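Nucleoporin NUP82 (Chaetomium thermophilum, PDB 5CWW) probably serves as a structural component of the nuclear pore complex and a docking site for transport factors, the present chain being its N-terminal beta-propeller part. Local coordinates at residues 45-50 / 489-494; 186-191 / 346-351; 254-259 / 389-394; 289-294 / 354-359. One frame throughout, in Å; residues are numbered along the deposited sequence.

Overall arrangement
All four contacts lie in the N-terminal beta-propeller. Interactions 1 and 3, with centres 11 Å apart, lie nearer the centre of the chain and touch each other: the carboxylate of Asp391 in interaction 3 reaches Arg47 and Phe492 of interaction 1. Both join outermost strands of different sheets. Interactions 2 and 4 lie further out, also with centres 11 Å apart, and share the chain region 343-359, which is inserted between strands 281-284 and 369-370 of one sheet. Interaction 1 encloses the other three along the chain, while interaction 2 alternates with 3 and with 4. The inner pair joins sheets; interaction 4 builds a small sheet within the insertion, and interaction 2 sets its turn against a propeller sheet.

Interaction 1 (45-50 / 489-494); sequences PRRTIA and WPMFSE
Pro45 lies side by side with the indole of Trp489 (one of two modelled conformers), its CD over one face of the six-membered ring, 4.1 Å from the centroid, in a CH-pi contact. On another flank Pro45 CB is 4.1 Å from Met491 SD. At Arg46 the backbone takes over: its N-H gives a weak hydrogen bond to Met491 SD, 3.2 Å away, and the methyl CE lies 3.5 Å from Arg46 O. A bend at the last torsion of Met491 (chi3 -76°) turns CE toward that carbonyl. Arg47 sends an extended chain the opposite way past Met491 and grips Phe492 O end-on with two nitrogens, NH1 at 2.9 Å and NH2 at 3.2 Å, the oxygen lying in the guanidinium plane. NH2 also forms a salt bridge with Asp391 of the neighbouring strand 389-395, whose carboxylate accepts the N-H of Phe492 as well. The approach to strand 49-52 is thereby tied to strand 491-494 and, through Asp391, to a third sheet of the propeller. One cation serving a carbonyl and a carboxylate together would probably keep the guanidinium from rotating and offset the negative charge of Asp391.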
# COMPACT_ATOMS: atom_id res chain seq x y z
N PRO B 45 -7.82 -3.26 10.05
CA PRO B 45 -8.62 -2.10 9.64
C PRO B 45 -10.10 -2.43 9.49
O PRO B 45 -10.45 -3.60 9.30
CB PRO B 45 -8.01 -1.71 8.29
CG PRO B 45 -7.40 -2.97 7.77
CD PRO B 45 -6.93 -3.73 8.97
N ARG B 46 -10.95 -1.41 9.58
CA ARG B 46 -12.39 -1.59 9.44
C ARG B 46 -12.98 -0.53 8.51
O ARG B 46 -13.49 0.49 8.97
CB ARG B 46 -13.07 -1.53 10.81
CG ARG B 46 -14.56 -1.85 10.76
CD ARG B 46 -15.24 -1.65 12.10
NE ARG B 46 -16.65 -2.04 12.05
CZ ARG B 46 -17.64 -1.44 12.72
NH1 ARG B 46 -17.39 -0.41 13.52
NH2 ARG B 46 -18.88 -1.88 12.59
N ARG B 47 -12.91 -0.80 7.21
CA ARG B 47 -13.53 0.05 6.20
C ARG B 47 -14.88 -0.53 5.82
O ARG B 47 -15.11 -0.90 4.66
CB ARG B 47 -12.62 0.18 4.98
CG ARG B 47 -11.27 0.79 5.30
CD ARG B 47 -10.50 1.17 4.04
NE ARG B 47 -9.21 1.76 4.37
CZ ARG B 47 -9.05 3.03 4.75
NH1 ARG B 47 -10.09 3.84 4.86
NH2 ARG B 47 -7.83 3.48 5.03
N THR B 48 -15.78 -0.61 6.79
CA THR B 48 -17.03 -1.34 6.63
C THR B 48 -18.15 -0.49 6.03
O THR B 48 -19.29 -0.95 5.92
CB THR B 48 -17.49 -1.90 7.99
OG1 THR B 48 -17.34 -0.90 8.99
CG2 THR B 48 -16.66 -3.12 8.37
N ILE B 49 -17.83 0.74 5.64
CA ILE B 49 -18.80 1.61 4.99
C ILE B 49 -18.25 2.13 3.66
O ILE B 49 -17.13 2.62 3.59
CB ILE B 49 -19.19 2.82 5.87
CG1 ILE B 49 -19.78 2.33 7.20
CG2 ILE B 49 -20.21 3.70 5.15
CD1 ILE B 49 -20.08 3.44 8.20
N ALA B 50 -19.06 2.00 2.61
CA ALA B 50 -18.74 2.53 1.29
C ALA B 50 -19.97 3.24 0.75
O ALA B 50 -21.07 3.04 1.25
CB ALA B 50 -18.30 1.41 0.36
N TRP B 489 -5.61 0.12 15.03
CA TRP B 489 -5.49 0.32 13.59
C TRP B 489 -6.24 1.58 13.16
O TRP B 489 -7.37 1.49 12.68
CB TRP B 489 -6.03 -0.90 12.83
CG TRP B 489 -5.02 -1.97 12.63
CD1 TRP B 489 -4.67 -2.95 13.52
CD2 TRP B 489 -4.23 -2.20 11.46
NE1 TRP B 489 -3.70 -3.76 12.98
CE2 TRP B 489 -3.41 -3.32 11.72
CE3 TRP B 489 -4.12 -1.55 10.22
CZ2 TRP B 489 -2.51 -3.81 10.78
CZ3 TRP B 489 -3.22 -2.04 9.30
CH2 TRP B 489 -2.43 -3.16 9.57
N PRO B 490 -5.62 2.75 13.34
CA PRO B 490 -6.26 3.99 12.87
C PRO B 490 -6.24 4.06 11.35
O PRO B 490 -5.33 3.49 10.73
CB PRO B 490 -5.40 5.08 13.51
CG PRO B 490 -4.06 4.45 13.71
CD PRO B 490 -4.33 3.00 14.01
N MET B 491 -7.21 4.75 10.75
CA MET B 491 -7.38 4.76 9.30
C MET B 491 -7.53 6.17 8.73
O MET B 491 -8.14 7.03 9.36
CB MET B 491 -8.60 3.94 8.91
CG MET B 491 -8.56 2.49 9.36
SD MET B 491 -10.17 1.69 9.17
CE MET B 491 -11.06 2.39 10.56
N PHE B 492 -6.97 6.39 7.55
CA PHE B 492 -7.22 7.61 6.79
C PHE B 492 -8.52 7.49 6.00
O PHE B 492 -8.91 6.40 5.59
CB PHE B 492 -6.06 7.91 5.83
CG PHE B 492 -4.88 8.58 6.47
CD1 PHE B 492 -5.04 9.69 7.27
CD2 PHE B 492 -3.60 8.09 6.25
CE1 PHE B 492 -3.94 10.31 7.85
CE2 PHE B 492 -2.50 8.71 6.82
CZ PHE B 492 -2.67 9.82 7.62
N SER B 493 -9.18 8.63 5.79
CA SER B 493 -10.32 8.71 4.88
C SER B 493 -10.27 10.03 4.13
O SER B 493 -9.97 11.06 4.72
CB SER B 493 -11.64 8.61 5.65
OG SER B 493 -11.71 7.42 6.41
N GLU B 494 -10.57 10.00 2.84
CA GLU B 494 -10.54 11.21 2.03
C GLU B 494 -11.79 12.05 2.27
O GLU B 494 -12.86 11.52 2.57
CB GLU B 494 -10.39 10.88 0.54
CG GLU B 494 -10.29 12.12 -0.35
CD GLU B 494 -10.00 11.79 -1.80
OE1 GLU B 494 -9.83 10.59 -2.12
OE2 GLU B 494 -9.93 12.73 -2.62

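Interaction 2 (186-191 / 346-351); sequences NGHALV and EEATGE
A type I beta turn, Glu347 to Gly350, presents Ala348 to Asn186 and His188 at the connection between strands 175-180 and 189-194. The turn sits in the loop between strands 343-345 and 354-358, and a weak hydrogen bond from Gly350 N to Glu347 O, 3.0 Å, closes it. Ala348 CB is its point of contact: it stands 3.9 Å from His188 CE1 and 4.2 Å from Asn186 CG. The amide of Asn186 also lies alongside the peptide leading into the turn, with OD1 3.7 Å from Ala348 N and 3.4 Å from Glu346 O. Asn186 OD1 and Glu346 O are both acceptors, and no hydrogen bond crosses this contact, which rests on van der Waals touch alone. The contact brings the inserted region 343-359 against the rim of a propeller sheet, at the connection between its first two strands. Asn186 has a positive phi there (58°), the left-handed conformation that asparagine adopts readily. An alanine in place of Asn186 would remove the amide, and would probably open a gap beside Glu346 and Glu347 and make the left-handed backbone less favourable. The ring of His188 is fixed from several directions: the carbonyl oxygen of Asn186 lies 3.1 Å above one face of its plane, offset toward the rim, NE2 is hydrogen-bonded to Asp127, and Phe128 stacks on the ring. Thr349, next along the turn, touches Asn125 and Asp127 of the same neighbouring loop.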
# COMPACT_ATOMS: atom_id res chain seq x y z
N ASN B 186 -12.44 1.65 -17.84
CA ASN B 186 -13.76 1.51 -17.23
C ASN B 186 -13.73 1.45 -15.70
O ASN B 186 -14.72 1.07 -15.07
CB ASN B 186 -14.47 0.26 -17.77
CG ASN B 186 -14.69 0.31 -19.26
OD1 ASN B 186 -14.94 1.37 -19.83
ND2 ASN B 186 -14.59 -0.84 -19.92
N GLY B 187 -12.59 1.81 -15.11
CA GLY B 187 -12.42 1.73 -13.67
C GLY B 187 -12.58 0.30 -13.17
O GLY B 187 -13.06 0.07 -12.06
N HIS B 188 -12.17 -0.66 -14.00
CA HIS B 188 -12.30 -2.08 -13.68
C HIS B 188 -10.96 -2.76 -13.42
O HIS B 188 -10.89 -3.98 -13.31
CB HIS B 188 -13.05 -2.80 -14.80
CG HIS B 188 -14.50 -2.44 -14.89
ND1 HIS B 188 -15.27 -2.74 -15.99
CD2 HIS B 188 -15.32 -1.82 -14.01
CE1 HIS B 188 -16.51 -2.31 -15.79
NE2 HIS B 188 -16.56 -1.75 -14.59
N ALA B 189 -9.89 -1.96 -13.32
CA ALA B 189 -8.58 -2.48 -12.96
C ALA B 189 -8.35 -2.32 -11.46
O ALA B 189 -8.40 -1.20 -10.94
CB ALA B 189 -7.49 -1.78 -13.75
N LEU B 190 -8.10 -3.43 -10.79
CA LEU B 190 -7.93 -3.46 -9.34
C LEU B 190 -6.53 -3.90 -8.93
O LEU B 190 -5.96 -4.81 -9.53
CB LEU B 190 -8.97 -4.39 -8.70
CG LEU B 190 -8.92 -4.51 -7.17
CD1 LEU B 190 -9.29 -3.20 -6.50
CD2 LEU B 190 -9.84 -5.63 -6.70
N VAL B 191 -5.99 -3.24 -7.92
CA VAL B 191 -4.70 -3.62 -7.34
C VAL B 191 -4.91 -4.13 -5.93
O VAL B 191 -5.49 -3.44 -5.09
CB VAL B 191 -3.71 -2.43 -7.31
CG1 VAL B 191 -2.39 -2.86 -6.67
CG2 VAL B 191 -3.47 -1.90 -8.71
N GLU B 346 -16.43 2.23 -25.64
CA GLU B 346 -17.49 2.84 -24.84
C GLU B 346 -17.15 2.87 -23.35
O GLU B 346 -16.18 2.27 -22.90
CB GLU B 346 -18.80 2.06 -25.08
CG GLU B 346 -20.09 2.71 -24.59
CD GLU B 346 -20.43 4.01 -25.30
OE1 GLU B 346 -19.68 4.41 -26.21
OE2 GLU B 346 -21.43 4.65 -24.93
N GLU B 347 -18.00 3.57 -22.60
CA GLU B 347 -17.92 3.61 -21.15
C GLU B 347 -18.99 2.69 -20.56
O GLU B 347 -20.15 2.76 -20.94
CB GLU B 347 -18.10 5.05 -20.67
CG GLU B 347 -17.86 5.27 -19.19
CD GLU B 347 -17.79 6.74 -18.82
OE1 GLU B 347 -18.22 7.58 -19.64
OE2 GLU B 347 -17.29 7.05 -17.72
N ALA B 348 -18.57 1.83 -19.64
CA ALA B 348 -19.45 0.82 -19.06
C ALA B 348 -20.67 1.45 -18.39
O ALA B 348 -21.80 0.98 -18.57
CB ALA B 348 -18.69 -0.03 -18.06
N THR B 349 -20.43 2.51 -17.63
CA THR B 349 -21.50 3.25 -16.97
C THR B 349 -21.64 4.62 -17.62
O THR B 349 -21.98 5.60 -16.95
CB THR B 349 -21.23 3.44 -15.47
OG1 THR B 349 -20.22 4.44 -15.28
CG2 THR B 349 -20.78 2.13 -14.83
N GLY B 350 -21.37 4.68 -18.92
CA GLY B 350 -21.28 5.96 -19.60
C GLY B 350 -21.88 6.07 -20.98
O GLY B 350 -22.32 5.10 -21.61
N GLU B 351 -21.87 7.31 -21.44
CA GLU B 351 -22.35 7.76 -22.74
C GLU B 351 -21.25 8.40 -23.57
O GLU B 351 -21.53 9.24 -24.44
CB GLU B 351 -23.51 8.73 -22.58
CG GLU B 351 -24.66 8.23 -21.69
CD GLU B 351 -24.32 8.21 -20.21
OE1 GLU B 351 -23.22 8.66 -19.84
OE2 GLU B 351 -25.17 7.75 -19.42

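Interaction 3 (254-259 / 389-394); sequences VAAACF and LKDIYV
Two edge strands of neighbouring propeller sheets run side by side here, the side chains of Ala255, Ala256 and Cys258 directed at the strand that offers Ile392 and Val394 in return. Their axes approach to 5.3 Å and are nearly parallel, at 7°, yet no hydrogen bond joins them directly; each strand pairs instead with the next one of its own sheet. Both carry a classic beta bulge at the same level, Ala255 and Ala256 opposite Ala275, Lys390 and Asp391 opposite Leu431. The small alanines are consistent with so close an approach: Ala255 CB rests 3.4 Å from Leu389 O, and Ala256 CB is 3.6 Å from Asp391 OD1. That same oxygen accepts the N-H of Ile392 at 2.7 Å, met on its anti side and 33° out of the carboxylate plane, which helps to fix the carboxylate. Further along, CG2 of Ile392 lies against the carbonyl oxygen of Ala256, with Ala256 CB a little further off and Cys258 SG at 4.0 Å. The thiol, set between its own backbone N and carbonyl carbon (chi1 67°), reaches on to Val394 CG2, at 3.6 Å. Where the strands have drawn apart, a water donates to Phe259 O, 2.8 Å, and accepts from Val394 N, 3.0 Å. Side chains of strands 272-276 and 427-432 add to the packing, Ala275 against Ile392 and Leu430 against the same isoleucine. Van der Waals contact, largely of apolar groups, thus lines the seam between the two sheets in this buried interior, while the backbone groups at its wider end are satisfied through a bridging water.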
# COMPACT_ATOMS: atom_id res chain seq x y z
N VAL B 254 3.50 -5.35 4.88
CA VAL B 254 2.75 -4.19 4.41
C VAL B 254 1.63 -3.83 5.36
O VAL B 254 0.87 -4.70 5.80
CB VAL B 254 2.16 -4.44 3.00
CG1 VAL B 254 1.42 -3.19 2.51
CG2 VAL B 254 3.26 -4.82 2.02
N ALA B 255 1.53 -2.55 5.69
CA ALA B 255 0.44 -2.02 6.50
C ALA B 255 -0.69 -1.52 5.60
O ALA B 255 -1.86 -1.77 5.87
CB ALA B 255 0.93 -0.91 7.40
N ALA B 256 -0.32 -0.81 4.54
CA ALA B 256 -1.31 -0.29 3.60
C ALA B 256 -0.64 0.23 2.33
O ALA B 256 0.56 0.51 2.31
CB ALA B 256 -2.14 0.82 4.24
N ALA B 257 -1.44 0.35 1.28
CA ALA B 257 -0.97 0.89 0.01
C ALA B 257 -2.05 1.76 -0.60
O ALA B 257 -3.24 1.56 -0.35
CB ALA B 257 -0.60 -0.23 -0.94
N CYS B 258 -1.64 2.74 -1.40
CA CYS B 258 -2.59 3.61 -2.06
C CYS B 258 -2.01 4.20 -3.34
O CYS B 258 -0.79 4.26 -3.51
CB CYS B 258 -3.02 4.74 -1.12
SG CYS B 258 -1.69 5.89 -0.71
N PHE B 259 -2.90 4.59 -4.24
CA PHE B 259 -2.56 5.46 -5.35
C PHE B 259 -2.85 6.89 -4.92
O PHE B 259 -3.69 7.11 -4.05
CB PHE B 259 -3.35 5.12 -6.61
CG PHE B 259 -2.87 3.88 -7.31
CD1 PHE B 259 -1.69 3.90 -8.04
CD2 PHE B 259 -3.60 2.71 -7.25
CE1 PHE B 259 -1.24 2.76 -8.69
CE2 PHE B 259 -3.15 1.57 -7.90
CZ PHE B 259 -1.97 1.59 -8.62
N LEU B 389 3.87 2.05 11.33
CA LEU B 389 2.84 2.65 10.49
C LEU B 389 1.62 1.75 10.35
O LEU B 389 1.74 0.52 10.37
CB LEU B 389 3.39 3.00 9.11
CG LEU B 389 4.41 4.13 9.04
CD1 LEU B 389 4.92 4.29 7.62
CD2 LEU B 389 3.82 5.44 9.54
N LYS B 390 0.46 2.37 10.20
CA LYS B 390 -0.79 1.63 10.05
C LYS B 390 -1.59 2.08 8.83
O LYS B 390 -2.46 1.35 8.36
CB LYS B 390 -1.63 1.77 11.32
CG LYS B 390 -1.09 0.97 12.50
CD LYS B 390 -1.27 -0.54 12.28
CE LYS B 390 -0.36 -1.36 13.18
NZ LYS B 390 -0.66 -1.15 14.62
N ASP B 391 -1.31 3.27 8.32
CA ASP B 391 -1.96 3.72 7.10
C ASP B 391 -1.12 4.74 6.36
O ASP B 391 -0.21 5.36 6.92
CB ASP B 391 -3.33 4.33 7.42
CG ASP B 391 -4.31 4.19 6.26
OD1 ASP B 391 -3.88 3.84 5.14
OD2 ASP B 391 -5.52 4.45 6.47
N ILE B 392 -1.42 4.91 5.08
CA ILE B 392 -0.75 5.88 4.24
C ILE B 392 -1.79 6.54 3.34
O ILE B 392 -2.70 5.88 2.84
CB ILE B 392 0.37 5.24 3.39
CG1 ILE B 392 1.08 6.30 2.54
CG2 ILE B 392 -0.19 4.11 2.52
CD1 ILE B 392 2.36 5.83 1.89
N TYR B 393 -1.65 7.85 3.15
CA TYR B 393 -2.57 8.62 2.33
C TYR B 393 -1.80 9.68 1.55
O TYR B 393 -1.15 10.53 2.14
CB TYR B 393 -3.65 9.27 3.19
CG TYR B 393 -4.55 10.22 2.44
CD1 TYR B 393 -5.50 9.74 1.54
CD2 TYR B 393 -4.46 11.59 2.63
CE1 TYR B 393 -6.33 10.61 0.85
CE2 TYR B 393 -5.28 12.46 1.95
CZ TYR B 393 -6.22 11.97 1.06
OH TYR B 393 -7.03 12.84 0.38
N VAL B 394 -1.87 9.60 0.23
CA VAL B 394 -1.06 10.45 -0.63
C VAL B 394 -1.92 11.37 -1.48
O VAL B 394 -2.81 10.93 -2.21
CB VAL B 394 -0.17 9.61 -1.56
CG1 VAL B 394 0.72 10.52 -2.41
CG2 VAL B 394 0.68 8.66 -0.74
O HOH W 1 -4.03 8.47 -1.58

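Interaction 4 (289-294 / 354-359); sequences PQRWTP and IEVYTR
Trp292 and Tyr357 are paired through their backbones, Trp292 N to Tyr357 O 2.8 Å and Tyr357 N to Trp292 O 2.9 Å, with both side chains on one face of the sheet. Their rings meet at an oblique 38°, the closer touch being a CH-pi contact of Tyr357 CB over the five-membered ring of Trp292, 3.9 Å from its centroid. The indole N-H reaches Thr358 O at 3.1 Å: the oxygen lies in the ring plane, but NE1 stands above the carbonyl plane, 80° out of it. A leucine in place of Trp292 would probably leave Thr358 O without this donor and Tyr357 CB without the ring face it packs on. Pro294 crosses the tyrosine at about a right angle, CD to CD1 3.6 Å, and Tyr357 OH bonds Glu355 OE1. One face of the Arg359 guanidinium lies over the Pro289-Gln290 peptide, offset toward its rim, NE being held by Leu288 O, while Arg359 N donates to Gln290 O at 2.8 Å. Helices 298-315 and 321-338 touch the aromatic face through Ile299 and Ile337. This is antiparallel pairing in a three-stranded sheet, 291-292, 354-358 and 343-345, within a helical insertion of the propeller.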
# COMPACT_ATOMS: atom_id res chain seq x y z
N PRO B 289 -1.70 -1.20 -15.55
CA PRO B 289 -2.24 -2.46 -16.09
C PRO B 289 -1.89 -2.59 -17.57
O PRO B 289 -1.32 -1.66 -18.14
CB PRO B 289 -3.75 -2.32 -15.88
CG PRO B 289 -4.00 -0.87 -15.70
CD PRO B 289 -2.77 -0.29 -15.10
N GLN B 290 -2.21 -3.73 -18.18
CA GLN B 290 -1.87 -3.98 -19.58
C GLN B 290 -2.46 -2.91 -20.49
O GLN B 290 -1.87 -2.56 -21.51
CB GLN B 290 -2.38 -5.35 -20.02
CG GLN B 290 -1.68 -6.51 -19.34
CD GLN B 290 -2.13 -7.86 -19.87
OE1 GLN B 290 -1.30 -8.72 -20.18
NE2 GLN B 290 -3.44 -8.06 -19.95
N ARG B 291 -3.63 -2.40 -20.10
CA ARG B 291 -4.29 -1.34 -20.85
C ARG B 291 -4.74 -0.25 -19.88
O ARG B 291 -5.15 -0.55 -18.76
CB ARG B 291 -5.48 -1.90 -21.63
CG ARG B 291 -5.10 -2.59 -22.92
CD ARG B 291 -6.25 -3.39 -23.50
NE ARG B 291 -6.31 -4.74 -22.96
CZ ARG B 291 -5.66 -5.79 -23.46
NH1 ARG B 291 -4.89 -5.66 -24.53
NH2 ARG B 291 -5.79 -6.98 -22.89
N TRP B 292 -4.66 1.00 -20.30
CA TRP B 292 -4.92 2.13 -19.41
C TRP B 292 -5.53 3.32 -20.15
O TRP B 292 -5.37 3.47 -21.36
CB TRP B 292 -3.63 2.55 -18.70
CG TRP B 292 -2.50 2.90 -19.63
CD1 TRP B 292 -1.85 2.06 -20.49
CD2 TRP B 292 -1.87 4.18 -19.77
NE1 TRP B 292 -0.87 2.74 -21.17
CE2 TRP B 292 -0.86 4.04 -20.75
CE3 TRP B 292 -2.07 5.43 -19.18
CZ2 TRP B 292 -0.05 5.10 -21.14
CZ3 TRP B 292 -1.26 6.48 -19.57
CH2 TRP B 292 -0.26 6.31 -20.54
N THR B 293 -6.24 4.16 -19.39
CA THR B 293 -6.93 5.32 -19.93
C THR B 293 -6.46 6.59 -19.22
O THR B 293 -6.80 6.80 -18.06
CB THR B 293 -8.46 5.19 -19.77
OG1 THR B 293 -8.92 4.05 -20.50
CG2 THR B 293 -9.17 6.44 -20.27
N PRO B 294 -5.68 7.43 -19.92
CA PRO B 294 -5.24 8.69 -19.31
C PRO B 294 -6.19 9.85 -19.61
O PRO B 294 -6.84 9.84 -20.65
CB PRO B 294 -3.88 8.93 -19.97
CG PRO B 294 -4.06 8.36 -21.34
CD PRO B 294 -5.01 7.19 -21.21
N ILE B 354 -13.53 6.97 -25.05
CA ILE B 354 -12.27 7.51 -24.56
C ILE B 354 -11.07 6.69 -25.02
O ILE B 354 -11.18 5.49 -25.29
CB ILE B 354 -12.28 7.56 -23.01
CG1 ILE B 354 -11.16 8.44 -22.46
CG2 ILE B 354 -12.22 6.14 -22.42
CD1 ILE B 354 -11.32 9.91 -22.76
N GLU B 355 -9.93 7.36 -25.10
CA GLU B 355 -8.68 6.77 -25.56
C GLU B 355 -8.17 5.67 -24.64
O GLU B 355 -8.16 5.82 -23.42
CB GLU B 355 -7.62 7.85 -25.71
CG GLU B 355 -7.96 8.92 -26.74
CD GLU B 355 -6.86 9.94 -26.92
OE1 GLU B 355 -5.93 9.97 -26.09
OE2 GLU B 355 -6.92 10.72 -27.90
N VAL B 356 -7.73 4.56 -25.24
CA VAL B 356 -7.18 3.44 -24.50
C VAL B 356 -5.82 3.07 -25.06
O VAL B 356 -5.69 2.75 -26.24
CB VAL B 356 -8.11 2.21 -24.55
CG1 VAL B 356 -7.52 1.06 -23.74
CG2 VAL B 356 -9.49 2.57 -24.03
N TYR B 357 -4.80 3.11 -24.20
CA TYR B 357 -3.44 2.75 -24.57
C TYR B 357 -3.05 1.43 -23.93
O TYR B 357 -3.67 1.00 -22.96
CB TYR B 357 -2.45 3.84 -24.15
CG TYR B 357 -2.68 5.19 -24.79
CD1 TYR B 357 -3.65 6.06 -24.30
CD2 TYR B 357 -1.92 5.60 -25.87
CE1 TYR B 357 -3.86 7.30 -24.88
CE2 TYR B 357 -2.12 6.84 -26.46
CZ TYR B 357 -3.09 7.68 -25.95
OH TYR B 357 -3.29 8.91 -26.53
N THR B 358 -2.02 0.80 -24.48
CA THR B 358 -1.45 -0.40 -23.87
C THR B 358 -0.20 0.00 -23.10
O THR B 358 0.43 1.02 -23.40
CB THR B 358 -1.09 -1.47 -24.91
OG1 THR B 358 0.09 -1.07 -25.62
CG2 THR B 358 -2.23 -1.67 -25.90
N ARG B 359 0.16 -0.80 -22.10
CA ARG B 359 1.35 -0.52 -21.31
C ARG B 359 2.60 -0.69 -22.18
O ARG B 359 2.71 -1.68 -22.90
CB ARG B 359 1.44 -1.45 -20.10
CG ARG B 359 2.58 -1.12 -19.15
CD ARG B 359 3.11 -2.37 -18.48
NE ARG B 359 2.11 -3.01 -17.63
CZ ARG B 359 1.57 -4.20 -17.85
NH1 ARG B 359 1.90 -4.93 -18.91
NH2 ARG B 359 0.67 -4.68 -17.00
O HOH W 2 0.76 -7.96 -17.85